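Local structure of hypothetical protein ybgI (Escherichia coli, Escherichia coli O157:H7, 1NMP) at residues Leu127-Glu132 against Val168-Gly173. The protein is of unknown exact function but binds divalent metal ions and may take part in degrading radiation-damaged nucleotides. Numbering follows the deposited sequence.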
loop_
_atom_site.group_PDB
_atom_site.type_symbol
_atom_site.label_atom_id
_atom_site.label_comp_id
_atom_site.label_asym_id
_atom_site.label_seq_id
_atom_site.Cartn_x
_atom_site.Cartn_y
_atom_site.Cartn_z
ATOM N N LEU A 127 -26.713 3.088 -37.507
ATOM C CA LEU A 127 -26.513 3.384 -36.103
ATOM C C LEU A 127 -25.289 4.237 -35.909
ATOM O O LEU A 127 -24.813 4.419 -34.767
ATOM C CB LEU A 127 -26.291 2.085 -35.328
ATOM C CG LEU A 127 -27.532 1.229 -35.362
ATOM C CD1 LEU A 127 -27.155 -0.253 -35.033
ATOM C CD2 LEU A 127 -28.542 1.844 -34.301
ATOM N N VAL A 128 -24.729 4.730 -36.992
ATOM C CA VAL A 128 -23.541 5.513 -36.800
ATOM C C VAL A 128 -23.509 6.881 -37.436
ATOM O O VAL A 128 -23.089 7.044 -38.595
ATOM C CB VAL A 128 -22.150 4.637 -37.089
ATOM C CG1 VAL A 128 -22.444 3.270 -37.671
ATOM C CG2 VAL A 128 -21.134 5.390 -37.916
ATOM N N PRO A 129 -23.921 7.899 -36.656
ATOM C CA PRO A 129 -23.954 9.307 -37.062
ATOM C C PRO A 129 -22.543 9.902 -37.188
ATOM O O PRO A 129 -21.536 9.380 -36.622
ATOM C CB PRO A 129 -24.653 10.025 -35.884
ATOM C CG PRO A 129 -25.097 8.920 -34.935
ATOM C CD PRO A 129 -24.160 7.772 -35.214
ATOM N N TRP A 130 -22.456 11.002 -37.914
ATOM C CA TRP A 130 -21.193 11.741 -37.970
ATOM C C TRP A 130 -21.527 13.209 -37.823
ATOM O O TRP A 130 -22.666 13.630 -38.084
ATOM C CB TRP A 130 -20.391 11.487 -39.252
ATOM C CG TRP A 130 -20.916 12.093 -40.456
ATOM C CD1 TRP A 130 -21.808 11.536 -41.341
ATOM C CD2 TRP A 130 -20.610 13.398 -40.957
ATOM N NE1 TRP A 130 -22.081 12.440 -42.385
ATOM C CE2 TRP A 130 -21.347 13.577 -42.163
ATOM C CE3 TRP A 130 -19.782 14.432 -40.508
ATOM C CZ2 TRP A 130 -21.275 14.727 -42.907
ATOM C CZ3 TRP A 130 -19.716 15.575 -41.262
ATOM C CH2 TRP A 130 -20.457 15.718 -42.448
ATOM N N GLY A 131 -20.556 13.981 -37.397
ATOM C CA GLY A 131 -20.807 15.385 -37.240
ATOM C C GLY A 131 -19.499 16.021 -36.878
ATOM O O GLY A 131 -18.447 15.355 -37.011
ATOM N N GLU A 132 -19.542 17.284 -36.418
ATOM C CA GLU A 132 -18.335 18.022 -36.012
ATOM C C GLU A 132 -18.466 18.651 -34.660
ATOM O O GLU A 132 -19.437 19.312 -34.399
ATOM C CB GLU A 132 -18.056 19.190 -36.978
ATOM C CG GLU A 132 -17.703 18.751 -38.359
ATOM C CD GLU A 132 -17.552 19.921 -39.259
ATOM O OE1 GLU A 132 -17.598 21.085 -38.770
ATOM O OE2 GLU A 132 -17.415 19.645 -40.460
ATOM N N VAL A 168 -16.084 13.802 -36.299
ATOM C CA VAL A 168 -16.341 12.675 -35.393
ATOM C C VAL A 168 -17.543 11.803 -35.840
ATOM O O VAL A 168 -18.515 12.320 -36.455
ATOM C CB VAL A 168 -16.702 13.273 -33.988
ATOM C CG1 VAL A 168 -17.059 12.175 -32.977
ATOM C CG2 VAL A 168 -15.512 14.056 -33.457
ATOM N N ALA A 169 -17.461 10.503 -35.576
ATOM C CA ALA A 169 -18.556 9.564 -35.834
ATOM C C ALA A 169 -18.721 8.868 -34.474
ATOM O O ALA A 169 -17.859 8.967 -33.611
ATOM C CB ALA A 169 -18.188 8.514 -36.949
ATOM N N TRP A 170 -19.830 8.192 -34.235
ATOM C CA TRP A 170 -19.977 7.563 -32.942
ATOM C C TRP A 170 -21.101 6.567 -33.037
ATOM O O TRP A 170 -21.817 6.523 -34.038
ATOM C CB TRP A 170 -20.222 8.647 -31.838
ATOM C CG TRP A 170 -21.503 9.524 -31.927
ATOM C CD1 TRP A 170 -22.770 9.180 -31.466
ATOM C CD2 TRP A 170 -21.703 10.749 -32.729
ATOM N NE1 TRP A 170 -23.706 10.065 -31.968
ATOM C CE2 TRP A 170 -23.090 11.014 -32.750
ATOM C CE3 TRP A 170 -20.843 11.603 -33.442
ATOM C CZ2 TRP A 170 -23.644 12.112 -33.451
ATOM C CZ3 TRP A 170 -21.393 12.714 -34.150
ATOM C CH2 TRP A 170 -22.792 12.935 -34.151
ATOM N N CYS A 171 -21.220 5.750 -31.987
ATOM C CA CYS A 171 -22.303 4.764 -31.864
ATOM C C CYS A 171 -22.177 4.433 -30.431
ATOM O O CYS A 171 -21.107 3.990 -30.028
ATOM C CB CYS A 171 -22.000 3.504 -32.631
ATOM S SG CYS A 171 -23.338 2.347 -32.438
ATOM N N THR A 172 -23.224 4.660 -29.643
ATOM C CA THR A 172 -23.187 4.349 -28.213
ATOM C C THR A 172 -23.176 2.842 -27.946
ATOM O O THR A 172 -23.625 2.027 -28.806
ATOM C CB THR A 172 -24.422 4.883 -27.542
ATOM O OG1 THR A 172 -25.583 4.201 -28.104
ATOM C CG2 THR A 172 -24.522 6.402 -27.797
ATOM N N GLY A 173 -22.681 2.465 -26.767
ATOM C CA GLY A 173 -22.660 1.058 -26.414
ATOM C C GLY A 173 -21.584 0.228 -27.060
ATOM O O GLY A 173 -20.383 0.557 -27.095
#
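The carbonyl oxygen of Val168 receives two donors from strand 128-132: Gly131 N at 2.8 Å, almost in line with the C=O, and the weaker CA-H of Trp130 at 3.1 Å. Val168 N returns a nearly straight bond to Gly131 O (174°), completing the hydrogen-bonded pair of two antiparallel strands. Trp130 and Ala169 follow as the non-hydrogen-bonded pair, their CA atoms just 4.0 Å apart, a closeness that the small alanine suits. One step on, Pro129 O accepts Trp170 N at 3.2 Å. Proline has no N-H to return to Trp170 O, which Val128 CA approaches at 3.4 Å. With CG of Trp170 between backbone N and carbonyl carbon (chi1 63°), the end of the indole comes back against strand 128-132. The two side chains cross at about a right angle: Pro129 CD sits over the five-membered ring, 4.2 Å from its centroid, in a CH-pi contact, and Pro129 CB packs 3.4 Å from Trp170 CZ2. Side-chain-less Gly131 lets the benzo end pass close. Thr172 OG1 is hydrogen-bonded to Glu219 OE1, probably a metal ligand; strand 165-170 of the mixed sheet, antiparallel to strand 128-137, leads into this loop beside the probable two-metal site of the NIF3 family.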